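Local coordinates for xylose isomerase-like TIM barrel domain-containing protein (Thermus thermophilus, PDB 3AYV) that binds zinc ions in a xylose isomerase-like TIM barrel and may take part in protection against oxidative stress, at residues A[109-123]-A[144-157]. Residues are numbered along the deposited sequence; the frame is centred on the assembly and turned at random.
Sequences LERALPLAEALGLVV and EALRPVLEAHAGEL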
loop_
_atom_site.group_PDB
_atom_site.type_symbol
_atom_site.label_atom_id
_atom_site.label_comp_id
_atom_site.label_asym_id
_atom_site.label_seq_id
_atom_site.Cartn_x
_atom_site.Cartn_y
_atom_site.Cartn_z
ATOM N N LEU A 109 10.033 12.040 12.803
ATOM C CA LEU A 109 11.419 11.586 12.749
ATOM C C LEU A 109 11.785 10.769 13.972
ATOM O O LEU A 109 12.447 9.732 13.856
ATOM C CB LEU A 109 12.370 12.805 12.584
ATOM C CG LEU A 109 13.864 12.440 12.469
ATOM C CD1 LEU A 109 14.157 11.437 11.322
ATOM C CD2 LEU A 109 14.728 13.729 12.334
ATOM N N GLU A 110 11.324 11.193 15.149
ATOM C CA GLU A 110 11.633 10.463 16.380
ATOM C C GLU A 110 11.007 9.057 16.416
ATOM O O GLU A 110 11.483 8.194 17.120
ATOM C CB GLU A 110 11.169 11.249 17.607
ATOM C CG GLU A 110 12.009 12.498 17.872
ATOM C CD GLU A 110 11.435 13.340 19.014
ATOM O OE1 GLU A 110 10.518 14.165 18.759
ATOM O OE2 GLU A 110 11.893 13.169 20.170
ATOM N N ARG A 111 9.940 8.842 15.648
ATOM C CA ARG A 111 9.333 7.525 15.576
ATOM C C ARG A 111 10.130 6.574 14.699
ATOM O O ARG A 111 9.862 5.364 14.753
ATOM C CB ARG A 111 7.930 7.605 14.976
ATOM C CG ARG A 111 6.835 8.122 15.894
ATOM C CD ARG A 111 5.503 8.280 15.089
ATOM N NE ARG A 111 5.118 7.042 14.400
ATOM C CZ ARG A 111 4.219 6.179 14.870
ATOM N NH1 ARG A 111 3.593 6.443 16.020
ATOM N NH2 ARG A 111 3.922 5.053 14.198
ATOM N N ALA A 112 11.048 7.085 13.871
ATOM C CA ALA A 112 11.626 6.231 12.786
ATOM C C ALA A 112 12.372 4.982 13.285
ATOM O O ALA A 112 12.116 3.852 12.820
ATOM C CB ALA A 112 12.527 7.049 11.867
ATOM N N LEU A 113 13.335 5.165 14.180
ATOM C CA LEU A 113 14.098 3.994 14.624
ATOM C C LEU A 113 13.291 3.092 15.578
ATOM O O LEU A 113 13.401 1.858 15.493
ATOM C CB LEU A 113 15.486 4.372 15.190
ATOM C CG LEU A 113 16.590 4.519 14.107
ATOM C CD1 LEU A 113 16.822 3.213 13.316
ATOM C CD2 LEU A 113 16.348 5.696 13.161
ATOM N N PRO A 114 12.451 3.689 16.466
ATOM C CA PRO A 114 11.580 2.820 17.247
ATOM C C PRO A 114 10.661 1.977 16.355
ATOM O O PRO A 114 10.405 0.800 16.663
ATOM C CB PRO A 114 10.775 3.821 18.102
ATOM C CG PRO A 114 11.809 4.883 18.398
ATOM C CD PRO A 114 12.500 5.048 17.049
ATOM N N LEU A 115 10.173 2.558 15.261
ATOM C CA LEU A 115 9.388 1.769 14.289
ATOM C C LEU A 115 10.232 0.648 13.624
ATOM O O LEU A 115 9.790 -0.504 13.552
ATOM C CB LEU A 115 8.731 2.652 13.226
ATOM C CG LEU A 115 7.887 1.868 12.190
ATOM C CD1 LEU A 115 6.662 1.268 12.910
ATOM C CD2 LEU A 115 7.460 2.810 11.075
ATOM N N ALA A 116 11.455 0.964 13.212
ATOM C CA ALA A 116 12.318 -0.048 12.573
ATOM C C ALA A 116 12.500 -1.218 13.528
ATOM O O ALA A 116 12.470 -2.391 13.120
ATOM C CB ALA A 116 13.685 0.559 12.215
ATOM N N GLU A 117 12.704 -0.895 14.807
ATOM C CA GLU A 117 12.869 -1.918 15.815
ATOM C C GLU A 117 11.592 -2.737 16.005
ATOM O O GLU A 117 11.632 -3.958 16.026
ATOM C CB GLU A 117 13.330 -1.285 17.139
ATOM C CG GLU A 117 13.320 -2.283 18.298
ATOM C CD GLU A 117 13.716 -1.635 19.607
ATOM O OE1 GLU A 117 14.876 -1.828 20.040
ATOM O OE2 GLU A 117 12.859 -0.917 20.179
ATOM N N ALA A 118 10.452 -2.059 16.119
ATOM C CA ALA A 118 9.173 -2.731 16.320
ATOM C C ALA A 118 8.797 -3.623 15.127
ATOM O O ALA A 118 8.047 -4.622 15.279
ATOM C CB ALA A 118 8.065 -1.688 16.601
ATOM N N LEU A 119 9.326 -3.291 13.961
ATOM C CA LEU A 119 9.051 -4.062 12.750
ATOM C C LEU A 119 9.925 -5.311 12.637
ATOM O O LEU A 119 9.727 -6.100 11.721
ATOM C CB LEU A 119 9.253 -3.210 11.505
ATOM C CG LEU A 119 8.095 -2.230 11.236
ATOM C CD1 LEU A 119 8.547 -1.275 10.185
ATOM C CD2 LEU A 119 6.845 -3.028 10.768
ATOM N N GLY A 120 10.869 -5.477 13.564
ATOM C CA GLY A 120 11.812 -6.629 13.535
ATOM C C GLY A 120 11.114 -7.962 13.239
ATOM O O GLY A 120 11.484 -8.653 12.279
ATOM N N LEU A 121 10.109 -8.311 14.048
ATOM C CA LEU A 121 9.382 -9.602 13.911
ATOM C C LEU A 121 8.569 -9.689 12.636
ATOM O O LEU A 121 8.388 -10.768 12.070
ATOM C CB LEU A 121 8.464 -9.867 15.107
ATOM C CG LEU A 121 9.104 -10.153 16.470
ATOM C CD1 LEU A 121 7.988 -10.406 17.495
ATOM C CD2 LEU A 121 10.144 -11.317 16.458
ATOM N N VAL A 122 8.052 -8.540 12.193
ATOM C CA VAL A 122 7.262 -8.495 10.976
ATOM C C VAL A 122 8.131 -8.706 9.740
ATOM O O VAL A 122 7.778 -9.504 8.863
ATOM C CB VAL A 122 6.494 -7.163 10.868
ATOM C CG1 VAL A 122 5.556 -7.176 9.655
ATOM C CG2 VAL A 122 5.711 -6.978 12.147
ATOM N N VAL A 123 9.267 -8.013 9.677
ATOM C CA VAL A 123 10.223 -8.204 8.578
ATOM C C VAL A 123 10.722 -9.669 8.557
ATOM O O VAL A 123 10.848 -10.279 7.480
ATOM C CB VAL A 123 11.405 -7.219 8.689
ATOM C CG1 VAL A 123 12.502 -7.512 7.645
ATOM C CG2 VAL A 123 10.876 -5.788 8.453
ATOM N N GLU A 144 11.601 12.222 4.857
ATOM C CA GLU A 144 12.737 12.049 5.787
ATOM C C GLU A 144 12.401 11.178 7.003
ATOM O O GLU A 144 13.312 10.603 7.591
ATOM C CB GLU A 144 13.280 13.399 6.259
ATOM C CG GLU A 144 12.323 14.042 7.251
ATOM C CD GLU A 144 12.695 15.437 7.677
ATOM O OE1 GLU A 144 13.766 15.936 7.252
ATOM O OE2 GLU A 144 11.896 16.037 8.449
ATOM N N ALA A 145 11.120 11.085 7.398
ATOM C CA ALA A 145 10.778 10.245 8.535
ATOM C C ALA A 145 10.689 8.763 8.155
ATOM O O ALA A 145 10.713 7.897 9.029
ATOM C CB ALA A 145 9.486 10.698 9.170
ATOM N N LEU A 146 10.583 8.487 6.855
ATOM C CA LEU A 146 10.546 7.097 6.379
ATOM C C LEU A 146 11.942 6.609 5.993
ATOM O O LEU A 146 12.250 5.421 6.108
ATOM C CB LEU A 146 9.603 6.957 5.167
ATOM C CG LEU A 146 8.135 7.225 5.551
ATOM C CD1 LEU A 146 7.272 7.002 4.323
ATOM C CD2 LEU A 146 7.644 6.380 6.796
ATOM N N ARG A 147 12.769 7.519 5.504
ATOM C CA ARG A 147 14.108 7.137 5.047
ATOM C C ARG A 147 14.920 6.300 6.083
ATOM O O ARG A 147 15.499 5.279 5.709
ATOM C CB ARG A 147 14.884 8.388 4.589
ATOM C CG ARG A 147 16.162 8.056 3.816
ATOM C CD ARG A 147 16.820 9.314 3.281
ATOM N NE ARG A 147 16.203 9.767 2.031
ATOM C CZ ARG A 147 16.504 9.275 0.829
ATOM N NH1 ARG A 147 17.400 8.299 0.707
ATOM N NH2 ARG A 147 15.900 9.757 -0.255
ATOM N N PRO A 148 14.963 6.717 7.368
ATOM C CA PRO A 148 15.729 5.897 8.335
ATOM C C PRO A 148 15.127 4.504 8.606
ATOM O O PRO A 148 15.864 3.550 8.956
ATOM C CB PRO A 148 15.670 6.736 9.620
ATOM C CG PRO A 148 15.336 8.184 9.141
ATOM C CD PRO A 148 14.360 7.901 8.030
ATOM N N VAL A 149 13.811 4.374 8.482
ATOM C CA VAL A 149 13.183 3.053 8.656
ATOM C C VAL A 149 13.693 2.126 7.561
ATOM O O VAL A 149 14.088 0.973 7.816
ATOM C CB VAL A 149 11.634 3.105 8.598
ATOM C CG1 VAL A 149 11.027 1.737 8.952
ATOM C CG2 VAL A 149 11.079 4.197 9.548
ATOM N N LEU A 150 13.634 2.616 6.321
ATOM C CA LEU A 150 14.162 1.861 5.182
ATOM C C LEU A 150 15.649 1.555 5.336
ATOM O O LEU A 150 16.084 0.414 5.100
ATOM C CB LEU A 150 13.909 2.637 3.880
ATOM C CG LEU A 150 12.436 2.993 3.648
ATOM C CD1 LEU A 150 12.285 3.995 2.533
ATOM C CD2 LEU A 150 11.668 1.707 3.332
ATOM N N GLU A 151 16.436 2.549 5.725
ATOM C CA GLU A 151 17.895 2.354 5.815
ATOM C C GLU A 151 18.256 1.348 6.900
ATOM O O GLU A 151 19.162 0.530 6.720
ATOM C CB GLU A 151 18.581 3.645 6.199
ATOM C CG GLU A 151 18.495 4.786 5.283
ATOM C CD GLU A 151 19.276 5.939 5.904
ATOM O OE1 GLU A 151 18.660 6.790 6.611
ATOM O OE2 GLU A 151 20.514 5.929 5.760
ATOM N N ALA A 152 17.572 1.439 8.046
ATOM C CA ALA A 152 17.812 0.499 9.139
ATOM C C ALA A 152 17.577 -0.935 8.690
ATOM O O ALA A 152 18.274 -1.868 9.142
ATOM C CB ALA A 152 16.963 0.847 10.395
ATOM N N HIS A 153 16.634 -1.134 7.766
ATOM C CA HIS A 153 16.361 -2.485 7.308
ATOM C C HIS A 153 17.203 -2.925 6.099
ATOM O O HIS A 153 17.121 -4.084 5.664
ATOM C CB HIS A 153 14.859 -2.744 7.180
ATOM C CG HIS A 153 14.221 -3.045 8.501
ATOM N ND1 HIS A 153 14.419 -4.244 9.157
ATOM C CD2 HIS A 153 13.473 -2.279 9.333
ATOM C CE1 HIS A 153 13.775 -4.223 10.313
ATOM N NE2 HIS A 153 13.193 -3.039 10.446
ATOM N N ALA A 154 18.041 -2.003 5.625
ATOM C CA ALA A 154 19.114 -2.292 4.663
ATOM C C ALA A 154 18.634 -3.111 3.477
ATOM O O ALA A 154 19.229 -4.137 3.159
ATOM C CB ALA A 154 20.262 -3.036 5.377
ATOM N N GLY A 155 17.548 -2.683 2.849
ATOM C CA GLY A 155 17.056 -3.367 1.657
ATOM C C GLY A 155 16.027 -4.467 1.875
ATOM O O GLY A 155 15.484 -4.999 0.898
ATOM N N GLU A 156 15.761 -4.826 3.131
ATOM C CA GLU A 156 14.759 -5.852 3.462
ATOM C C GLU A 156 13.330 -5.285 3.575
ATOM O O GLU A 156 12.365 -6.035 3.781
ATOM C CB GLU A 156 15.130 -6.574 4.766
ATOM C CG GLU A 156 16.520 -7.262 4.653
ATOM C CD GLU A 156 16.507 -8.271 3.531
ATOM O OE1 GLU A 156 15.715 -9.238 3.626
ATOM O OE2 GLU A 156 17.247 -8.079 2.540
ATOM N N LEU A 157 13.233 -3.962 3.508
ATOM C CA LEU A 157 11.929 -3.281 3.526
ATOM C C LEU A 157 11.830 -2.357 2.326
ATOM O O LEU A 157 12.719 -1.528 2.092
ATOM C CB LEU A 157 11.802 -2.477 4.814
ATOM C CG LEU A 157 10.508 -1.720 5.042
ATOM C CD1 LEU A 157 9.350 -2.730 5.137
ATOM C CD2 LEU A 157 10.672 -0.878 6.322
#
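Helices 112-118 and 147-153 run in the same general direction and cross at -41°, their axes 8.3 Å apart at closest approach; Ala116 and Val149 meet near the middle. They are neighbouring outer helices of a TIM barrel, the first leading through helix 120-129 to strand 132-136 and the second preceding strand 158-162. The small Ala112, Ala116 and Ala152 at the crossing are consistent with the short axis distance. CB of Ala116 lies 3.8 Å from CB of Ala152. CB of Ala112 packs on CB of Pro148 and on CG2 of Val149. With CG1 of Val149 anti to the backbone N (chi1 -173°), CG2 of Val149 sits beside that N and also comes 3.4 Å from Ala112 O. On the outer side Leu113 spreads its two methyls along one face of helix 147-153, CD2 on Pro148 CB and CD1 on Ala152 CB. Leu109 CD1 meets Pro148 CG, the two side chains crossing at about a right angle. Toward the barrel, Leu119 CD1 touches Val149 CG1 and, more loosely, Leu157 CD2; Leu119 and Leu157 both also pack on Phe95 of strand 92-96. Val123 CG1 rests on Glu156 CB, while the carboxylate of Glu156 pairs with Arg127. The one hydrogen bond across the contact comes from His153, whose NE2 donates to Ala116 O at 2.8 Å. The donor sits 23° off the carbonyl plane. This bond and the methyl of Val123 over one face together restrain the rotation of the His153 ring; in that CH-pi contact Val123 CG2 lies 4.0 Å from the centroid of the His153 ring.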